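Local coordinates for ribosome biogenesis GTPase A (Thermotoga maritima, PDB 3CNL), which binds GTP, probably hydrolyses it, and is probably required for a late step of 50S ribosomal subunit assembly, at residues D30-F35 and V243-P248; I51-V56 and V78-K83; L99-I104 and G145-D150. All blocks are in the same frame, centred on the assembly; numbering follows the deposited sequence.

Contact 1: residues D30-F35 and V243-P248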
loop_
_atom_site.group_PDB
_atom_site.type_symbol
_atom_site.label_atom_id
_atom_site.label_comp_id
_atom_site.label_asym_id
_atom_site.label_seq_id
_atom_site.Cartn_x
_atom_site.Cartn_y
_atom_site.Cartn_z
ATOM N N ASP A 30 -2.191 -1.279 1.920
ATOM C CA ASP A 30 -3.205 -0.691 1.039
ATOM C C ASP A 30 -4.427 -1.610 1.178
ATOM O O ASP A 30 -4.304 -2.822 1.040
ATOM C CB ASP A 30 -2.672 -0.625 -0.414
ATOM C CG ASP A 30 -3.567 0.194 -1.349
ATOM O OD1 ASP A 30 -4.781 -0.043 -1.359
ATOM O OD2 ASP A 30 -3.059 1.062 -2.103
ATOM N N ALA A 31 -5.593 -1.039 1.495
ATOM C CA ALA A 31 -6.845 -1.799 1.632
ATOM C C ALA A 31 -7.279 -2.467 0.337
ATOM O O ALA A 31 -8.071 -3.419 0.344
ATOM C CB ALA A 31 -7.972 -0.867 2.122
ATOM N N ARG A 32 -6.785 -1.975 -0.793
ATOM C CA ARG A 32 -7.161 -2.577 -2.094
ATOM C C ARG A 32 -6.435 -3.904 -2.352
ATOM O O ARG A 32 -6.856 -4.739 -3.186
ATOM C CB ARG A 32 -6.880 -1.591 -3.220
ATOM C CG ARG A 32 -7.657 -0.297 -3.109
ATOM C CD ARG A 32 -7.211 0.759 -4.134
ATOM N NE ARG A 32 -5.803 1.164 -3.928
ATOM C CZ ARG A 32 -5.092 1.879 -4.803
ATOM N NH1 ARG A 32 -5.651 2.271 -5.948
ATOM N NH2 ARG A 32 -3.819 2.212 -4.550
ATOM N N ALA A 33 -5.336 -4.103 -1.635
ATOM C CA ALA A 33 -4.537 -5.319 -1.795
ATOM C C ALA A 33 -3.884 -5.683 -0.466
ATOM O O ALA A 33 -2.682 -5.527 -0.328
ATOM C CB ALA A 33 -3.431 -5.083 -2.884
ATOM N N PRO A 34 -4.673 -6.120 0.538
ATOM C CA PRO A 34 -4.095 -6.404 1.865
ATOM C C PRO A 34 -3.094 -7.534 1.985
ATOM O O PRO A 34 -2.245 -7.468 2.877
ATOM C CB PRO A 34 -5.332 -6.666 2.751
ATOM C CG PRO A 34 -6.434 -5.986 2.016
ATOM C CD PRO A 34 -6.140 -6.237 0.564
ATOM N N PHE A 35 -3.187 -8.571 1.146
ATOM C CA PHE A 35 -2.171 -9.619 1.180
ATOM C C PHE A 35 -0.915 -9.130 0.458
ATOM O O PHE A 35 0.196 -9.218 0.992
ATOM C CB PHE A 35 -2.653 -10.940 0.563
ATOM C CG PHE A 35 -3.505 -11.802 1.480
ATOM C CD1 PHE A 35 -3.439 -11.686 2.867
ATOM C CD2 PHE A 35 -4.349 -12.761 0.935
ATOM C CE1 PHE A 35 -4.227 -12.482 3.682
ATOM C CE2 PHE A 35 -5.138 -13.582 1.749
ATOM C CZ PHE A 35 -5.074 -13.447 3.109
ATOM N N VAL A 243 -11.784 0.899 -6.640
ATOM C CA VAL A 243 -11.589 -0.455 -7.124
ATOM C C VAL A 243 -10.601 -1.151 -6.167
ATOM O O VAL A 243 -9.632 -0.540 -5.773
ATOM C CB VAL A 243 -11.043 -0.387 -8.589
ATOM C CG1 VAL A 243 -10.168 -1.536 -8.920
ATOM C CG2 VAL A 243 -12.207 -0.326 -9.599
ATOM N N SER A 244 -10.890 -2.392 -5.760
ATOM C CA SER A 244 -9.945 -3.220 -5.008
ATOM C C SER A 244 -9.380 -4.342 -5.882
ATOM O O SER A 244 -9.927 -4.635 -6.943
ATOM C CB SER A 244 -10.591 -3.798 -3.745
ATOM O OG SER A 244 -10.888 -2.776 -2.816
ATOM N N PHE A 245 -8.288 -4.969 -5.445
ATOM C CA PHE A 245 -7.553 -5.888 -6.324
ATOM C C PHE A 245 -7.434 -7.293 -5.769
ATOM O O PHE A 245 -6.920 -8.174 -6.459
ATOM C CB PHE A 245 -6.155 -5.335 -6.669
ATOM C CG PHE A 245 -6.145 -3.856 -7.044
ATOM C CD1 PHE A 245 -6.828 -3.399 -8.169
ATOM C CD2 PHE A 245 -5.414 -2.947 -6.297
ATOM C CE1 PHE A 245 -6.820 -2.052 -8.514
ATOM C CE2 PHE A 245 -5.389 -1.601 -6.635
ATOM C CZ PHE A 245 -6.102 -1.147 -7.738
ATOM N N GLU A 246 -7.879 -7.472 -4.523
ATOM C CA GLU A 246 -7.855 -8.760 -3.812
ATOM C C GLU A 246 -9.071 -8.836 -2.902
ATOM O O GLU A 246 -9.481 -7.816 -2.345
ATOM C CB GLU A 246 -6.649 -8.854 -2.878
ATOM C CG GLU A 246 -5.345 -8.694 -3.501
ATOM C CD GLU A 246 -4.235 -9.114 -2.610
ATOM O OE1 GLU A 246 -3.980 -8.403 -1.613
ATOM O OE2 GLU A 246 -3.594 -10.138 -2.934
ATOM N N ARG A 247 -9.590 -10.057 -2.733
ATOM C CA ARG A 247 -10.688 -10.420 -1.823
ATOM C C ARG A 247 -10.228 -11.562 -0.910
ATOM O O ARG A 247 -9.488 -12.428 -1.365
ATOM C CB ARG A 247 -11.882 -10.952 -2.622
ATOM C CG ARG A 247 -12.629 -9.965 -3.477
ATOM C CD ARG A 247 -13.364 -10.726 -4.594
ATOM N NE ARG A 247 -13.830 -12.054 -4.165
ATOM C CZ ARG A 247 -14.636 -12.847 -4.880
ATOM N NH1 ARG A 247 -15.080 -12.460 -6.073
ATOM N NH2 ARG A 247 -15.006 -14.034 -4.401
ATOM N N PRO A 248 -10.689 -11.590 0.367
ATOM C CA PRO A 248 -10.207 -12.591 1.336
ATOM C C PRO A 248 -9.932 -14.062 0.895
ATOM O O PRO A 248 -9.009 -14.644 1.473
ATOM C CB PRO A 248 -11.197 -12.472 2.497
ATOM C CG PRO A 248 -11.607 -11.046 2.468
ATOM C CD PRO A 248 -11.643 -10.651 1.002
HETATM O O HOH W 1 -10.773 -3.360 -0.264
#
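The type I beta turn Asp30-Ala33, starting on the last residue of strand 24-30, meets loop 243-248 where Arg32 lies beside Phe245 and Glu246 reaches Phe35. The Arg32 and Phe245 side chains point the same way, and Phe245 CE2 sits over one guanidinium face, offset toward its rim, 3.9 Å from Arg32 CZ; with the planes 51° apart, they do not stack flat. The guanidinium grips Asp30 side-on, with both oxygens close to the guanidinium plane: Arg32 NE is 3.0 Å from Asp30 OD1, and Arg32 NH2 is 2.8 Å from Asp30 OD2. Val235 and Ala236 carbonyls take further N-H groups. A leucine in place of Arg32 would probably leave the buried Asp30 carboxylate without its charged mate and those carbonyls without these donors. Between the backbones, Phe245 N donates to Arg32 O at 2.7 Å. Reaching over Ala33, Glu246 OE1 accepts from Phe35 N at 2.9 Å and from Ala36 N. A water links Ala31 O to Ser244 OG, which also pairs with Asp60 N. Asp30 OD1 uses its anti lone pair for Arg32 N, 2.8 Å away, the defining bond of an Asx turn, within the beta turn that ends a GTPase-domain strand.

Contact 2: residues I51-V56 and V78-K83. With GNP (phosphoaminophosphonic acid-guanylate ester), chain B.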
loop_
_atom_site.group_PDB
_atom_site.type_symbol
_atom_site.label_atom_id
_atom_site.label_comp_id
_atom_site.label_asym_id
_atom_site.label_seq_id
_atom_site.Cartn_x
_atom_site.Cartn_y
_atom_site.Cartn_z
ATOM N N ILE A 51 -2.624 -3.876 12.212
ATOM C CA ILE A 51 -2.751 -3.854 10.744
ATOM C C ILE A 51 -3.632 -2.675 10.366
ATOM O O ILE A 51 -4.788 -2.610 10.772
ATOM C CB ILE A 51 -3.340 -5.162 10.189
ATOM C CG1 ILE A 51 -2.388 -6.323 10.474
ATOM C CG2 ILE A 51 -3.672 -5.020 8.655
ATOM C CD1 ILE A 51 -2.993 -7.720 10.299
ATOM N N LEU A 52 -3.063 -1.725 9.635
ATOM C CA LEU A 52 -3.790 -0.558 9.214
ATOM C C LEU A 52 -4.094 -0.688 7.719
ATOM O O LEU A 52 -3.183 -0.820 6.897
ATOM C CB LEU A 52 -2.958 0.692 9.528
ATOM C CG LEU A 52 -3.497 2.105 9.324
ATOM C CD1 LEU A 52 -2.608 3.092 10.072
ATOM C CD2 LEU A 52 -3.505 2.485 7.875
ATOM N N LEU A 53 -5.381 -0.689 7.374
ATOM C CA LEU A 53 -5.778 -0.812 5.973
ATOM C C LEU A 53 -5.994 0.582 5.446
ATOM O O LEU A 53 -7.039 1.179 5.687
ATOM C CB LEU A 53 -7.043 -1.662 5.830
ATOM C CG LEU A 53 -6.900 -3.101 6.319
ATOM C CD1 LEU A 53 -8.186 -3.864 6.044
ATOM C CD2 LEU A 53 -5.657 -3.837 5.713
ATOM N N ASN A 54 -4.987 1.119 4.751
ATOM C CA ASN A 54 -4.996 2.525 4.385
ATOM C C ASN A 54 -5.684 2.770 3.026
ATOM O O ASN A 54 -5.935 1.822 2.295
ATOM C CB ASN A 54 -3.553 3.029 4.351
ATOM C CG ASN A 54 -3.457 4.502 4.488
ATOM O OD1 ASN A 54 -4.325 5.118 5.065
ATOM N ND2 ASN A 54 -2.387 5.091 3.967
ATOM N N LYS A 55 -5.948 4.036 2.705
ATOM C CA LYS A 55 -6.506 4.466 1.404
ATOM C C LYS A 55 -7.915 3.898 1.128
ATOM O O LYS A 55 -8.263 3.641 -0.039
ATOM C CB LYS A 55 -5.553 4.141 0.224
ATOM C CG LYS A 55 -4.109 4.695 0.351
ATOM C CD LYS A 55 -3.283 4.509 -0.917
ATOM C CE LYS A 55 -1.846 4.986 -0.683
ATOM N NZ LYS A 55 -1.031 4.907 -1.930
ATOM N N VAL A 56 -8.735 3.726 2.179
ATOM C CA VAL A 56 -10.102 3.164 2.003
ATOM C C VAL A 56 -10.973 4.037 1.088
ATOM O O VAL A 56 -11.993 3.582 0.496
ATOM C CB VAL A 56 -10.830 2.851 3.359
ATOM C CG1 VAL A 56 -10.090 1.760 4.144
ATOM C CG2 VAL A 56 -11.056 4.123 4.197
ATOM N N VAL A 78 -6.845 -4.815 13.739
ATOM C CA VAL A 78 -6.980 -4.222 12.417
ATOM C C VAL A 78 -7.849 -2.986 12.477
ATOM O O VAL A 78 -8.909 -2.994 13.115
ATOM C CB VAL A 78 -7.544 -5.244 11.371
ATOM C CG1 VAL A 78 -8.937 -5.793 11.760
ATOM C CG2 VAL A 78 -7.572 -4.654 9.955
ATOM N N ILE A 79 -7.380 -1.926 11.820
ATOM C CA ILE A 79 -8.146 -0.702 11.651
ATOM C C ILE A 79 -8.140 -0.315 10.181
ATOM O O ILE A 79 -7.347 -0.843 9.410
ATOM C CB ILE A 79 -7.578 0.463 12.489
ATOM C CG1 ILE A 79 -6.200 0.896 11.972
ATOM C CG2 ILE A 79 -7.567 0.084 13.995
ATOM C CD1 ILE A 79 -5.724 2.229 12.500
ATOM N N THR A 80 -9.020 0.603 9.791
ATOM C CA THR A 80 -9.012 1.112 8.424
ATOM C C THR A 80 -8.968 2.620 8.533
ATOM O O THR A 80 -9.478 3.173 9.501
ATOM C CB THR A 80 -10.296 0.731 7.676
ATOM O OG1 THR A 80 -11.408 1.247 8.408
ATOM C CG2 THR A 80 -10.435 -0.804 7.549
ATOM N N THR A 81 -8.339 3.285 7.566
ATOM C CA THR A 81 -8.259 4.737 7.588
ATOM C C THR A 81 -7.943 5.262 6.207
ATOM O O THR A 81 -7.830 4.492 5.262
ATOM C CB THR A 81 -7.202 5.246 8.597
ATOM O OG1 THR A 81 -7.373 6.661 8.787
ATOM C CG2 THR A 81 -5.782 4.967 8.096
ATOM N N HIS A 82 -7.849 6.585 6.091
ATOM C CA HIS A 82 -7.458 7.243 4.851
ATOM C C HIS A 82 -6.934 8.637 5.164
ATOM O O HIS A 82 -7.126 9.142 6.266
ATOM C CB HIS A 82 -8.610 7.254 3.825
ATOM C CG HIS A 82 -9.727 8.207 4.147
ATOM N ND1 HIS A 82 -10.827 7.849 4.894
ATOM C CD2 HIS A 82 -9.927 9.496 3.785
ATOM C CE1 HIS A 82 -11.644 8.881 5.000
ATOM N NE2 HIS A 82 -11.119 9.893 4.337
ATOM N N LYS A 83 -6.228 9.207 4.193
ATOM C CA LYS A 83 -5.579 10.528 4.223
ATOM C C LYS A 83 -6.448 11.611 4.869
ATOM O O LYS A 83 -5.965 12.452 5.638
ATOM C CB LYS A 83 -5.385 10.928 2.760
ATOM C CG LYS A 83 -4.125 11.607 2.379
ATOM C CD LYS A 83 -4.186 11.912 0.884
ATOM C CE LYS A 83 -2.827 12.256 0.313
ATOM N NZ LYS A 83 -2.902 12.575 -1.169
HETATM P PG GNP B . 7.279 5.421 0.385
HETATM O O1G GNP B . 7.712 4.544 1.537
HETATM O O2G GNP B . 7.279 4.676 -0.937
HETATM O O3G GNP B . 8.126 6.689 0.401
HETATM N N3B GNP B . 5.829 6.058 0.444
HETATM P PB GNP B . 4.867 6.198 1.686
HETATM O O1B GNP B . 4.478 4.846 2.188
HETATM O O2B GNP B . 5.517 7.104 2.679
HETATM O O3A GNP B . 3.606 6.885 1.125
HETATM P PA GNP B . 3.239 8.398 1.033
HETATM O O1A GNP B . 2.646 8.868 2.295
HETATM O O2A GNP B . 4.333 9.210 0.476
HETATM O "O5'" GNP B . 2.060 8.397 0.015
HETATM C "C5'" GNP B . 2.181 7.851 -1.307
HETATM C "C4'" GNP B . 1.065 8.439 -2.164
HETATM O "O4'" GNP B . -0.247 8.014 -1.694
HETATM C "C3'" GNP B . 0.976 9.955 -2.205
HETATM O "O3'" GNP B . 0.564 10.340 -3.508
HETATM C "C2'" GNP B . -0.125 10.249 -1.197
HETATM O "O2'" GNP B . -0.733 11.489 -1.475
HETATM C "C1'" GNP B . -1.102 9.107 -1.453
HETATM N N9 GNP B . -1.912 8.717 -0.302
HETATM C C8 GNP B . -1.452 8.486 0.979
HETATM N N7 GNP B . -2.406 8.117 1.801
HETATM C C5 GNP B . -3.567 8.119 0.998
HETATM C C6 GNP B . -4.919 7.805 1.306
HETATM O O6 GNP B . -5.402 7.458 2.399
HETATM N N1 GNP B . -5.763 7.921 0.186
HETATM C C2 GNP B . -5.348 8.297 -1.082
HETATM N N2 GNP B . -6.290 8.364 -2.047
HETATM N N3 GNP B . -4.094 8.581 -1.386
HETATM C C4 GNP B . -3.265 8.479 -0.301
#
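Leu52 and Ile79 cross obliquely on one face of a parallel strand pair, strands 51-54 and 78-80, which run 20° apart and are the two beta arms of a beta-alpha-beta crossover through helix 61-73. Leu52 CG approaches Ile79 CD1 to 3.9 Å, and Leu90 and Leu94 of helix 87-94 pack on Ile79. Thr81 continues this row: its OG1 is anti to the backbone N (chi1 -167°) and bonds to Glu85, while its methyl is turned to the neighbouring strand. Thr81 CG2 is pressed to 3.4 Å from Leu52 CD2, tighter than normal carbon packing, and also touches Asn54 OD1. On the other face Leu53 lies against Val78 and Thr80, its CG 4.0 Å from Val78 CG2, and helix 61-73 packs on Val78 and Thr80. Backbone bonds from Ile79 N to Ile51 O, Leu53 N to Ile79 O and Thr81 N to Leu53 O fix this register.

Just past strand 51-54, Val56 crosses Thr80 and His82 at about a right angle, CG1 lying 3.7 Å from Thr80 CB and CG2 3.8 Å from His82 ND1. Here Asn54-Asp57 form the NKxD (G4) motif, experimentally a GTP site. Asn54 ND2 bonds to Thr110 O, tying G4 to the phosphate-binding loop. The extended Lys55 chain lies over one face of the guanine, with Lys55 CG 3.4 Å from GNP C6, and its NZ reaches Asn109 O and the ribose O4'. Lys83 covers the opposite face, its CB 3.5 Å from GNP C6, so the base is sandwiched between two aliphatic chains. As the G5 loop does in related GTPases, the backbone then reads the base: Lys83 N donates to GNP O6 at 2.6 Å, with an N-H...O angle of 153°.

Contact 3: residues L99-I104 and G145-D150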
loop_
_atom_site.group_PDB
_atom_site.type_symbol
_atom_site.label_atom_id
_atom_site.label_comp_id
_atom_site.label_asym_id
_atom_site.label_seq_id
_atom_site.Cartn_x
_atom_site.Cartn_y
_atom_site.Cartn_z
ATOM N N LEU A 99 2.530 2.834 27.439
ATOM C CA LEU A 99 3.951 2.538 27.283
ATOM C C LEU A 99 4.404 2.391 25.830
ATOM O O LEU A 99 5.553 2.030 25.592
ATOM C CB LEU A 99 4.306 1.242 28.041
ATOM C CG LEU A 99 4.086 1.252 29.540
ATOM C CD1 LEU A 99 4.818 0.045 30.091
ATOM C CD2 LEU A 99 4.609 2.588 30.155
ATOM N N ALA A 100 3.514 2.672 24.865
ATOM C CA ALA A 100 3.800 2.376 23.452
ATOM C C ALA A 100 4.975 3.186 22.928
ATOM O O ALA A 100 5.114 4.382 23.210
ATOM C CB ALA A 100 2.556 2.602 22.561
ATOM N N ARG A 101 5.834 2.496 22.191
ATOM C CA ARG A 101 6.875 3.117 21.388
ATOM C C ARG A 101 6.699 2.485 20.019
ATOM O O ARG A 101 6.831 1.286 19.870
ATOM C CB ARG A 101 8.250 2.809 21.953
ATOM C CG ARG A 101 8.400 3.227 23.391
ATOM C CD ARG A 101 9.535 2.457 24.048
ATOM N NE ARG A 101 10.769 3.224 23.972
ATOM C CZ ARG A 101 11.018 4.304 24.713
ATOM N NH1 ARG A 101 10.115 4.766 25.604
ATOM N NH2 ARG A 101 12.172 4.929 24.560
ATOM N N VAL A 102 6.364 3.305 19.033
ATOM C CA VAL A 102 5.778 2.793 17.806
ATOM C C VAL A 102 6.704 2.960 16.593
ATOM O O VAL A 102 7.304 4.015 16.402
ATOM C CB VAL A 102 4.389 3.473 17.554
ATOM C CG1 VAL A 102 3.715 2.942 16.295
ATOM C CG2 VAL A 102 3.459 3.304 18.781
ATOM N N LEU A 103 6.811 1.900 15.793
ATOM C CA LEU A 103 7.383 1.989 14.447
ATOM C C LEU A 103 6.257 1.861 13.425
ATOM O O LEU A 103 5.443 0.932 13.466
ATOM C CB LEU A 103 8.440 0.901 14.198
ATOM C CG LEU A 103 8.996 0.746 12.764
ATOM C CD1 LEU A 103 9.920 1.892 12.345
ATOM C CD2 LEU A 103 9.720 -0.592 12.549
ATOM N N ILE A 104 6.213 2.820 12.512
ATOM C CA ILE A 104 5.363 2.725 11.331
ATOM C C ILE A 104 6.153 1.973 10.248
ATOM O O ILE A 104 7.261 2.388 9.901
ATOM C CB ILE A 104 5.007 4.149 10.808
ATOM C CG1 ILE A 104 4.319 4.990 11.888
ATOM C CG2 ILE A 104 4.137 4.093 9.518
ATOM C CD1 ILE A 104 3.107 4.329 12.549
ATOM N N GLY A 145 1.948 11.057 26.016
ATOM C CA GLY A 145 3.274 10.464 26.207
ATOM C C GLY A 145 3.737 9.392 25.231
ATOM O O GLY A 145 4.949 9.122 25.148
ATOM N N VAL A 146 2.820 8.753 24.503
ATOM C CA VAL A 146 3.275 7.705 23.565
ATOM C C VAL A 146 4.280 8.208 22.517
ATOM O O VAL A 146 4.132 9.315 21.974
ATOM C CB VAL A 146 2.161 6.734 22.981
ATOM C CG1 VAL A 146 0.785 6.972 23.538
ATOM C CG2 VAL A 146 2.215 6.628 21.432
ATOM N N LYS A 147 5.329 7.422 22.292
ATOM C CA LYS A 147 6.412 7.823 21.403
ATOM C C LYS A 147 6.264 7.164 20.032
ATOM O O LYS A 147 6.045 5.954 19.949
ATOM C CB LYS A 147 7.756 7.420 22.014
ATOM C CG LYS A 147 8.276 8.389 23.056
ATOM C CD LYS A 147 9.596 7.919 23.601
ATOM C CE LYS A 147 10.125 8.883 24.637
ATOM N NZ LYS A 147 9.238 8.910 25.840
ATOM N N ILE A 148 6.372 7.962 18.966
ATOM C CA ILE A 148 6.374 7.421 17.592
ATOM C C ILE A 148 7.642 7.836 16.816
ATOM O O ILE A 148 7.964 9.022 16.772
ATOM C CB ILE A 148 5.046 7.775 16.840
ATOM C CG1 ILE A 148 3.842 7.290 17.675
ATOM C CG2 ILE A 148 5.008 7.113 15.433
ATOM C CD1 ILE A 148 2.524 7.993 17.390
ATOM N N LEU A 149 8.382 6.862 16.266
ATOM C CA LEU A 149 9.539 7.145 15.392
ATOM C C LEU A 149 9.128 7.998 14.205
ATOM O O LEU A 149 8.151 7.680 13.531
ATOM C CB LEU A 149 10.192 5.856 14.888
ATOM C CG LEU A 149 11.016 5.051 15.894
ATOM C CD1 LEU A 149 11.417 3.711 15.332
ATOM C CD2 LEU A 149 12.260 5.833 16.326
ATOM N N ASP A 150 9.872 9.071 13.940
ATOM C CA ASP A 150 9.449 10.025 12.922
ATOM C C ASP A 150 9.774 9.584 11.489
ATOM O O ASP A 150 9.439 10.297 10.535
ATOM C CB ASP A 150 9.982 11.453 13.205
ATOM C CG ASP A 150 11.482 11.577 13.015
ATOM O OD1 ASP A 150 12.196 10.552 12.870
ATOM O OD2 ASP A 150 11.973 12.722 13.029
HETATM O O HOH W 2 7.869 5.287 12.380
#
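Arg101 and Lys147 both turn CG anti to the carbonyl carbon (chi1 -56° and -82°), which starts the two chains off side by side in the same direction. Arg101 then bends at chi3, and Lys147 CD lies over one face of the guanidinium, 3.8 Å from Arg101 NH1. The like charges stay close, Arg101 NH1 being 4.2 Å from Lys147 NZ; Trp139 adds a cation-pi partner for the arginine. On the opposite face of the sheet Val102 and Ile148 also run alongside each other, Val102 CB 3.9 Å from Ile148 CG1. Further on, Leu103 CD1 meets Leu149 CD1 at 3.8 Å. The strands are parallel, 27° apart, and their backbones are joined by Val102 N to Lys147 O at 2.8 Å and Leu149 N to Val102 O at 3.0 Å, with Lys147 N bonded to Ala100 O. At Leu149 the direct pairing is interrupted and a water bridges, accepting from Ile104 N at 3.0 Å and donating to Leu149 O at 2.7 Å. Such a parallel pair lies at the centre of a P-loop GTPase sheet, one strand leading into the Walker A loop and the other carrying the DxxG (G3) sequence, Asp150-Gly153.

Overall arrangement
From the N terminus, strand 24-30 delivers the turn of contact 1, which stays open until the chain returns at 243-248; its loop encloses both other contacts. Contact 2 closes first, after one helix, and contact 3 opens and closes later, so these two stand in series. Both belong to one sheet: contact 2 pairs an outermost strand with its neighbour, contact 3 joins strands 101-106 and 147-154, and strand 24-30 lies between the two pairs. Contacts 1 and 2 touch, Ala31 N lying 3.0 Å from Asn54 O, a probable hydrogen bond, so contact 1 ties the C-terminal segment to GTP-site residues. Contacts 1 and 3 are far apart, centres about 27 Å.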